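Local coordinates for thiamine pyrophosphokinase (PDB 1IG0), which catalyses the transfer of pyrophosphate from ATP to thiamine, making thiamine diphosphate and AMP, and works as a homodimer, at residues D17-R22 with E264-K269; D81-R86 with Y106-K111. All blocks are in the same frame, centred on the assembly; numbering follows the deposited sequence.

Contacts 1 and 2 lie on opposite sides of the chain's centre, their own centres about 49 Å apart, and share no helix or strand. Contact 1 is a surface contact in which a loop near the N-terminus meets the end of strand 260-266, part of the vitamin B1 binding region; contact 2 is partly buried and joins helices 83-88 and 103-111 of the catalytic part. Charge dominates the first, with an arginine between two carboxylates and an isoleucine against it. In the second, one tyrosine ring lies on a buried arginine, with one weak direct hydrogen bond, and a second tyrosine joins through a water. Along the sequence, contact 2 is nested within the loop that contact 1 closes.

Contact 1 (D17-R22 with E264-K269); sequences DLINIR and ETRGLK
Asp17 and Arg266 carry the ionic part of this contact: Asp17 OD2 lies 2.7 Å from Arg266 NH1 in a salt bridge. Carboxylate and guanidinium are not coplanar; their planes stand 62° apart, and the pairing is one-pronged, through OD2 rather than through both oxygens. Glu264, two residues earlier on the same strand, completes the network. Arg266 NE donates to Glu264 OE2 at 2.8 Å, meeting that oxygen from above the carboxylate plane, and NH2 adds a weak bond to it. An arginine suits this place because its several N-H groups can serve two acids; the acids themselves remain apart, with Asp17 OD2 6.5 Å from Glu264 OE2.

Strand 260-266 belongs to a mixed five-stranded sheet. Glu264 and Arg266 project from the same face, as alternation along a strand requires, while Thr265 between them turns to the other; the pair meets the loop that leads into edge strand 23-26 of that sheet.

The nonpolar part belongs to Ile19. Its CG2 methyl rests over one face of the guanidinium, toward the rim, 3.2 Å from Arg266 NH2, and also touches Glu264 OE1 at 3.1 Å. Arg266 arrives extended from CG to NE and runs antiparallel alongside the Ile19 side chain. A branched aliphatic residue fits here, since its methyl can pack on the flat ion while the side chain also touches Phe297 on strand 295-300.

Contact 2 (D81-R86 with Y106-K111); sequences DDETLR and YKYYRK
Tyr108 reaches across to helix 83-88, its hydroxyl end lying against the aliphatic part of Arg86: Tyr108 OH is 3.0 Å from Arg86 CG, and Tyr108 CZ is 3.6 Å from the same carbon. With CG of Tyr108 anti to its own backbone N (chi1 177°), the ring points at the neighbouring helix. The hydroxyl also donates a weak hydrogen bond to Glu83 OE1, at 3.4 Å. A tyrosine suits this position, having a ring for the methylenes and a hydroxyl for the acid. The charged end of Arg86 gives the ring at most a weak, long cation-pi attraction. Beside this pair a water bridges the helices, donating to Arg86 O at 2.8 Å and accepting from Tyr109 OH at 2.9 Å.

Further out, Arg86 turns at chi3 (-81°), and its buried guanidinium gains a hydrogen bond from NH2 to Tyr76 O. Asp82 sits at the N-cap of helix 83-88.

Tyr76 of helix 71-78 also meets the Tyr108 ring edge-to-face, while Tyr109 packs on Ala72 and Leu75 of that helix. Helix 71-78 therefore joins both partners, and Tyr106 and Arg110 touch Ile116 on strand 115-118, an outermost strand of the large mixed sheet.

Contact 1 (D17-R22 with E264-K269)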
ATOM      1  N   ASP B  17      31.413  -0.288  16.351  1.00 53.05           N
ATOM      2  CA  ASP B  17      32.484   0.647  16.009  1.00 53.42           C
ATOM      3  C   ASP B  17      32.531   2.001  16.737  1.00 53.59           C
ATOM      4  O   ASP B  17      33.443   2.294  17.523  1.00 53.89           O
ATOM      5  CB  ASP B  17      32.475   0.901  14.493  1.00 54.00           C
ATOM      6  CG  ASP B  17      32.710  -0.354  13.692  1.00 54.41           C
ATOM      7  OD1 ASP B  17      33.756  -0.984  13.926  1.00 54.86           O
ATOM      8  OD2 ASP B  17      31.866  -0.707  12.834  1.00 55.41           O
ATOM      9  N   LEU B  18      31.536   2.831  16.464  1.00 53.14           N
ATOM     10  CA  LEU B  18      31.446   4.148  17.083  1.00 52.49           C
ATOM     11  C   LEU B  18      29.976   4.442  17.347  1.00 51.82           C
ATOM     12  O   LEU B  18      29.584   4.888  18.431  1.00 52.69           O
ATOM     13  CB  LEU B  18      32.000   5.217  16.142  1.00 52.50           C
ATOM     14  CG  LEU B  18      33.377   4.991  15.513  1.00 52.75           C
ATOM     15  CD1 LEU B  18      33.611   6.015  14.408  1.00 52.61           C
ATOM     16  CD2 LEU B  18      34.459   5.089  16.575  1.00 52.66           C
ATOM     17  N   ILE B  19      29.182   4.180  16.316  1.00 50.57           N
ATOM     18  CA  ILE B  19      27.741   4.379  16.308  1.00 49.56           C
ATOM     19  C   ILE B  19      27.052   4.214  17.657  1.00 49.76           C
ATOM     20  O   ILE B  19      27.593   3.616  18.589  1.00 50.60           O
ATOM     21  CB  ILE B  19      27.072   3.402  15.331  1.00 49.09           C
ATOM     22  CG1 ILE B  19      27.273   1.967  15.827  1.00 47.94           C
ATOM     23  CG2 ILE B  19      27.671   3.561  13.942  1.00 46.46           C
ATOM     24  CD1 ILE B  19      26.438   0.934  15.097  1.00 51.16           C
ATOM     25  N   ASN B  20      25.835   4.737  17.740  1.00 49.27           N
ATOM     26  CA  ASN B  20      25.050   4.654  18.959  1.00 48.65           C
ATOM     27  C   ASN B  20      23.703   3.991  18.707  1.00 47.61           C
ATOM     28  O   ASN B  20      22.908   4.447  17.884  1.00 47.82           O
ATOM     29  CB  ASN B  20      24.857   6.049  19.552  1.00 49.15           C
ATOM     30  CG  ASN B  20      26.152   6.641  20.068  1.00 49.67           C
ATOM     31  OD1 ASN B  20      26.760   6.114  21.001  1.00 50.00           O
ATOM     32  ND2 ASN B  20      26.583   7.739  19.461  1.00 49.43           N
ATOM     33  N   ILE B  21      23.466   2.900  19.427  1.00 46.13           N
ATOM     34  CA  ILE B  21      22.236   2.136  19.317  1.00 44.99           C
ATOM     35  C   ILE B  21      21.219   2.657  20.313  1.00 44.92           C
ATOM     36  O   ILE B  21      21.406   2.581  21.526  1.00 45.06           O
ATOM     37  CB  ILE B  21      22.508   0.646  19.585  1.00 44.63           C
ATOM     38  CG1 ILE B  21      23.527   0.132  18.564  1.00 43.66           C
ATOM     39  CG2 ILE B  21      21.216  -0.152  19.508  1.00 42.41           C
ATOM     40  CD1 ILE B  21      24.107  -1.230  18.896  1.00 47.33           C
ATOM     41  N   ARG B  22      20.130   3.186  19.786  1.00 44.68           N
ATOM     42  CA  ARG B  22      19.088   3.733  20.619  1.00 44.59           C
ATOM     43  C   ARG B  22      17.943   2.769  20.905  1.00 43.83           C
ATOM     44  O   ARG B  22      17.153   2.988  21.815  1.00 44.04           O
ATOM     45  CB  ARG B  22      18.541   4.965  19.950  1.00 45.67           C
ATOM     46  CG  ARG B  22      17.510   5.624  20.777  1.00 46.79           C
ATOM     47  CD  ARG B  22      16.717   6.548  19.897  1.00 48.43           C
ATOM     48  NE  ARG B  22      15.684   7.316  20.600  1.00 49.78           N
ATOM     49  CZ  ARG B  22      14.887   8.216  20.036  1.00 50.12           C
ATOM     50  NH1 ARG B  22      14.994   8.481  18.747  1.00 50.25           N
ATOM     51  NH2 ARG B  22      13.957   8.823  20.761  1.00 50.57           N
ATOM     52  N   GLU B 264      22.803   6.373   8.383  1.00 24.18           N
ATOM     53  CA  GLU B 264      23.670   5.228   8.164  1.00 24.02           C
ATOM     54  C   GLU B 264      22.982   3.892   8.399  1.00 23.59           C
ATOM     55  O   GLU B 264      22.098   3.770   9.246  1.00 22.38           O
ATOM     56  CB  GLU B 264      24.899   5.322   9.077  1.00 26.70           C
ATOM     57  CG  GLU B 264      25.632   4.002   9.282  1.00 28.66           C
ATOM     58  CD  GLU B 264      26.797   4.118  10.245  1.00 31.22           C
ATOM     59  OE1 GLU B 264      26.630   4.758  11.305  1.00 32.09           O
ATOM     60  OE2 GLU B 264      27.874   3.559   9.948  1.00 31.73           O
ATOM     61  N   THR B 265      23.392   2.897   7.622  1.00 22.08           N
ATOM     62  CA  THR B 265      22.881   1.544   7.757  1.00 21.32           C
ATOM     63  C   THR B 265      24.091   0.629   7.688  1.00 22.13           C
ATOM     64  O   THR B 265      25.072   0.934   7.010  1.00 21.94           O
ATOM     65  CB  THR B 265      21.912   1.153   6.623  1.00 20.11           C
ATOM     66  OG1 THR B 265      22.620   1.087   5.379  1.00 18.47           O
ATOM     67  CG2 THR B 265      20.783   2.161   6.524  1.00 17.97           C
ATOM     68  N   ARG B 266      24.024  -0.476   8.418  1.00 22.63           N
ATOM     69  CA  ARG B 266      25.091  -1.464   8.436  1.00 22.54           C
ATOM     70  C   ARG B 266      24.404  -2.821   8.430  1.00 21.44           C
ATOM     71  O   ARG B 266      23.581  -3.103   9.298  1.00 21.99           O
ATOM     72  CB  ARG B 266      25.945  -1.325   9.704  1.00 23.71           C
ATOM     73  CG  ARG B 266      26.735  -0.030   9.812  1.00 26.34           C
ATOM     74  CD  ARG B 266      27.612  -0.040  11.062  1.00 29.38           C
ATOM     75  NE  ARG B 266      28.457   1.149  11.159  1.00 32.95           N
ATOM     76  CZ  ARG B 266      29.341   1.363  12.130  1.00 34.97           C
ATOM     77  NH1 ARG B 266      29.505   0.470  13.098  1.00 36.29           N
ATOM     78  NH2 ARG B 266      30.062   2.478  12.137  1.00 36.73           N
ATOM     79  N   GLY B 267      24.717  -3.652   7.444  1.00 19.61           N
ATOM     80  CA  GLY B 267      24.100  -4.963   7.394  1.00 19.25           C
ATOM     81  C   GLY B 267      23.067  -5.159   6.302  1.00 18.52           C
ATOM     82  O   GLY B 267      22.342  -6.151   6.311  1.00 19.41           O
ATOM     83  N   LEU B 268      22.981  -4.212   5.374  1.00 19.16           N
ATOM     84  CA  LEU B 268      22.047  -4.317   4.258  1.00 18.35           C
ATOM     85  C   LEU B 268      22.877  -4.546   2.996  1.00 18.32           C
ATOM     86  O   LEU B 268      23.975  -4.003   2.871  1.00 18.56           O
ATOM     87  CB  LEU B 268      21.228  -3.030   4.112  1.00 18.97           C
ATOM     88  CG  LEU B 268      20.212  -2.672   5.202  1.00 19.51           C
ATOM     89  CD1 LEU B 268      19.624  -1.295   4.915  1.00 19.05           C
ATOM     90  CD2 LEU B 268      19.110  -3.723   5.253  1.00 20.28           C
ATOM     91  N   LYS B 269      22.359  -5.353   2.073  1.00 18.42           N
ATOM     92  CA  LYS B 269      23.066  -5.638   0.826  1.00 18.12           C
ATOM     93  C   LYS B 269      23.584  -4.330   0.245  1.00 18.86           C
ATOM     94  O   LYS B 269      24.684  -4.269  -0.301  1.00 18.53           O
ATOM     95  CB  LYS B 269      22.131  -6.324  -0.171  1.00 17.93           C
ATOM     96  CG  LYS B 269      22.769  -6.626  -1.519  1.00 19.03           C
ATOM     97  CD  LYS B 269      23.948  -7.582  -1.414  1.00 19.79           C
ATOM     98  CE  LYS B 269      24.522  -7.876  -2.794  1.00 20.01           C
ATOM     99  NZ  LYS B 269      25.707  -8.775  -2.732  1.00 21.51           N
TER

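Contact 2 (D81-R86 with Y106-K111)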
ATOM      1  N   ASP B  81     -15.401 -24.303   7.866  1.00 49.26           N
ATOM      2  CA  ASP B  81     -15.454 -25.736   8.095  1.00 50.46           C
ATOM      3  C   ASP B  81     -15.725 -26.330   9.506  1.00 50.79           C
ATOM      4  O   ASP B  81     -16.856 -26.749   9.808  1.00 51.14           O
ATOM      5  CB  ASP B  81     -14.199 -26.333   7.445  1.00 51.67           C
ATOM      6  CG  ASP B  81     -14.011 -25.834   6.043  1.00 52.48           C
ATOM      7  OD1 ASP B  81     -15.059 -25.589   5.385  1.00 53.41           O
ATOM      8  OD2 ASP B  81     -12.841 -25.700   5.614  1.00 53.18           O
ATOM      9  N   ASP B  82     -14.727 -26.363  10.382  1.00 50.67           N
ATOM     10  CA  ASP B  82     -14.956 -26.961  11.696  1.00 50.44           C
ATOM     11  C   ASP B  82     -15.564 -26.042  12.752  1.00 49.69           C
ATOM     12  O   ASP B  82     -14.975 -25.030  13.132  1.00 49.32           O
ATOM     13  CB  ASP B  82     -13.658 -27.571  12.228  1.00 51.35           C
ATOM     14  CG  ASP B  82     -13.904 -28.564  13.346  1.00 52.11           C
ATOM     15  OD1 ASP B  82     -14.681 -29.518  13.131  1.00 52.98           O
ATOM     16  OD2 ASP B  82     -13.323 -28.390  14.435  1.00 52.68           O
ATOM     17  N   GLU B  83     -16.753 -26.412  13.223  1.00 48.87           N
ATOM     18  CA  GLU B  83     -17.457 -25.645  14.244  1.00 48.04           C
ATOM     19  C   GLU B  83     -16.671 -25.673  15.546  1.00 47.12           C
ATOM     20  O   GLU B  83     -16.668 -24.702  16.303  1.00 47.16           O
ATOM     21  CB  GLU B  83     -18.853 -26.225  14.487  1.00 48.34           C
ATOM     22  CG  GLU B  83     -19.994 -25.309  14.085  1.00 48.89           C
ATOM     23  CD  GLU B  83     -19.890 -23.937  14.719  1.00 49.36           C
ATOM     24  OE1 GLU B  83     -19.781 -23.851  15.961  1.00 50.34           O
ATOM     25  OE2 GLU B  83     -19.922 -22.939  13.970  1.00 49.76           O
ATOM     26  N   THR B  84     -16.008 -26.796  15.806  1.00 46.25           N
ATOM     27  CA  THR B  84     -15.213 -26.952  17.016  1.00 45.18           C
ATOM     28  C   THR B  84     -14.150 -25.864  17.082  1.00 44.17           C
ATOM     29  O   THR B  84     -13.952 -25.235  18.121  1.00 44.02           O
ATOM     30  CB  THR B  84     -14.515 -28.325  17.058  1.00 45.81           C
ATOM     31  OG1 THR B  84     -15.498 -29.368  17.044  1.00 46.10           O
ATOM     32  CG2 THR B  84     -13.661 -28.447  18.311  1.00 46.13           C
ATOM     33  N   LEU B  85     -13.463 -25.648  15.965  1.00 42.92           N
ATOM     34  CA  LEU B  85     -12.423 -24.633  15.900  1.00 41.74           C
ATOM     35  C   LEU B  85     -13.022 -23.231  15.930  1.00 40.48           C
ATOM     36  O   LEU B  85     -12.507 -22.344  16.610  1.00 40.22           O
ATOM     37  CB  LEU B  85     -11.579 -24.814  14.634  1.00 42.65           C
ATOM     38  CG  LEU B  85     -10.701 -26.069  14.596  1.00 42.75           C
ATOM     39  CD1 LEU B  85      -9.912 -26.104  13.295  1.00 43.02           C
ATOM     40  CD2 LEU B  85      -9.759 -26.071  15.794  1.00 43.07           C
ATOM     41  N   ARG B  86     -14.113 -23.035  15.197  1.00 38.98           N
ATOM     42  CA  ARG B  86     -14.770 -21.736  15.162  1.00 37.84           C
ATOM     43  C   ARG B  86     -15.123 -21.293  16.577  1.00 37.16           C
ATOM     44  O   ARG B  86     -14.910 -20.139  16.945  1.00 37.04           O
ATOM     45  CB  ARG B  86     -16.038 -21.796  14.310  1.00 37.84           C
ATOM     46  CG  ARG B  86     -16.893 -20.544  14.404  1.00 38.01           C
ATOM     47  CD  ARG B  86     -18.190 -20.704  13.636  1.00 37.23           C
ATOM     48  NE  ARG B  86     -18.025 -20.476  12.207  1.00 37.38           N
ATOM     49  CZ  ARG B  86     -18.939 -20.793  11.297  1.00 36.98           C
ATOM     50  NH1 ARG B  86     -20.080 -21.361  11.668  1.00 36.65           N
ATOM     51  NH2 ARG B  86     -18.721 -20.526  10.017  1.00 37.29           N
ATOM     52  N   TYR B 106     -23.689 -11.801  13.315  1.00 33.72           N
ATOM     53  CA  TYR B 106     -23.985 -11.066  14.541  1.00 34.12           C
ATOM     54  C   TYR B 106     -24.623 -11.984  15.577  1.00 34.19           C
ATOM     55  O   TYR B 106     -24.188 -12.035  16.729  1.00 34.02           O
ATOM     56  CB  TYR B 106     -24.929  -9.897  14.250  1.00 35.08           C
ATOM     57  CG  TYR B 106     -25.427  -9.196  15.497  1.00 35.79           C
ATOM     58  CD1 TYR B 106     -24.559  -8.461  16.303  1.00 36.62           C
ATOM     59  CD2 TYR B 106     -26.763  -9.289  15.884  1.00 36.97           C
ATOM     60  CE1 TYR B 106     -25.010  -7.835  17.466  1.00 37.03           C
ATOM     61  CE2 TYR B 106     -27.224  -8.669  17.044  1.00 37.53           C
ATOM     62  CZ  TYR B 106     -26.342  -7.944  17.831  1.00 37.72           C
ATOM     63  OH  TYR B 106     -26.794  -7.336  18.979  1.00 39.10           O
ATOM     64  N   LYS B 107     -25.657 -12.709  15.162  1.00 34.78           N
ATOM     65  CA  LYS B 107     -26.353 -13.621  16.061  1.00 34.70           C
ATOM     66  C   LYS B 107     -25.433 -14.689  16.640  1.00 33.74           C
ATOM     67  O   LYS B 107     -25.514 -15.007  17.826  1.00 33.51           O
ATOM     68  CB  LYS B 107     -27.522 -14.305  15.345  1.00 36.10           C
ATOM     69  CG  LYS B 107     -28.731 -13.417  15.080  1.00 38.27           C
ATOM     70  CD  LYS B 107     -29.984 -14.270  14.900  1.00 39.60           C
ATOM     71  CE  LYS B 107     -31.245 -13.428  14.741  1.00 40.18           C
ATOM     72  NZ  LYS B 107     -31.333 -12.779  13.404  1.00 41.96           N
ATOM     73  N   TYR B 108     -24.561 -15.241  15.801  1.00 33.05           N
ATOM     74  CA  TYR B 108     -23.637 -16.284  16.233  1.00 32.60           C
ATOM     75  C   TYR B 108     -22.694 -15.832  17.345  1.00 32.05           C
ATOM     76  O   TYR B 108     -22.547 -16.514  18.359  1.00 31.20           O
ATOM     77  CB  TYR B 108     -22.802 -16.780  15.050  1.00 33.35           C
ATOM     78  CG  TYR B 108     -21.771 -17.814  15.444  1.00 34.57           C
ATOM     79  CD1 TYR B 108     -22.143 -19.126  15.733  1.00 35.03           C
ATOM     80  CD2 TYR B 108     -20.424 -17.472  15.562  1.00 35.30           C
ATOM     81  CE1 TYR B 108     -21.201 -20.073  16.130  1.00 35.53           C
ATOM     82  CE2 TYR B 108     -19.473 -18.409  15.960  1.00 35.56           C
ATOM     83  CZ  TYR B 108     -19.868 -19.708  16.242  1.00 36.47           C
ATOM     84  OH  TYR B 108     -18.930 -20.636  16.632  1.00 37.05           O
ATOM     85  N   TYR B 109     -22.050 -14.688  17.151  1.00 31.72           N
ATOM     86  CA  TYR B 109     -21.112 -14.179  18.143  1.00 31.12           C
ATOM     87  C   TYR B 109     -21.791 -13.612  19.376  1.00 31.41           C
ATOM     88  O   TYR B 109     -21.239 -13.674  20.477  1.00 31.04           O
ATOM     89  CB  TYR B 109     -20.190 -13.136  17.508  1.00 30.13           C
ATOM     90  CG  TYR B 109     -19.137 -13.763  16.622  1.00 29.42           C
ATOM     91  CD1 TYR B 109     -18.905 -13.293  15.331  1.00 29.63           C
ATOM     92  CD2 TYR B 109     -18.387 -14.849  17.073  1.00 29.29           C
ATOM     93  CE1 TYR B 109     -17.953 -13.893  14.508  1.00 28.69           C
ATOM     94  CE2 TYR B 109     -17.433 -15.452  16.264  1.00 28.94           C
ATOM     95  CZ  TYR B 109     -17.222 -14.972  14.982  1.00 28.60           C
ATOM     96  OH  TYR B 109     -16.291 -15.581  14.174  1.00 27.07           O
ATOM     97  N   ARG B 110     -22.989 -13.065  19.208  1.00 32.56           N
ATOM     98  CA  ARG B 110     -23.699 -12.526  20.355  1.00 34.73           C
ATOM     99  C   ARG B 110     -24.109 -13.689  21.246  1.00 34.88           C
ATOM    100  O   ARG B 110     -23.960 -13.633  22.467  1.00 34.41           O
ATOM    101  CB  ARG B 110     -24.949 -11.756  19.932  1.00 35.95           C
ATOM    102  CG  ARG B 110     -25.444 -10.848  21.041  1.00 38.69           C
ATOM    103  CD  ARG B 110     -26.823 -10.271  20.789  1.00 41.31           C
ATOM    104  NE  ARG B 110     -27.089  -9.155  21.696  1.00 44.11           N
ATOM    105  CZ  ARG B 110     -26.897  -9.195  23.013  1.00 46.03           C
ATOM    106  NH1 ARG B 110     -26.439 -10.299  23.590  1.00 46.96           N
ATOM    107  NH2 ARG B 110     -27.151  -8.127  23.756  1.00 46.59           N
ATOM    108  N   LYS B 111     -24.624 -14.744  20.622  1.00 35.93           N
ATOM    109  CA  LYS B 111     -25.058 -15.927  21.353  1.00 36.44           C
ATOM    110  C   LYS B 111     -23.881 -16.518  22.122  1.00 36.18           C
ATOM    111  O   LYS B 111     -24.041 -17.005  23.240  1.00 36.00           O
ATOM    112  CB  LYS B 111     -25.615 -16.978  20.389  1.00 38.42           C
ATOM    113  CG  LYS B 111     -26.857 -17.695  20.904  1.00 40.74           C
ATOM    114  CD  LYS B 111     -26.951 -19.122  20.376  1.00 42.66           C
ATOM    115  CE  LYS B 111     -26.965 -19.188  18.854  1.00 43.41           C
ATOM    116  NZ  LYS B 111     -28.192 -18.588  18.263  1.00 45.10           N
TER
HETATM  117  O   HOH W   1     -14.937 -17.626  15.690  1.00 28.95           O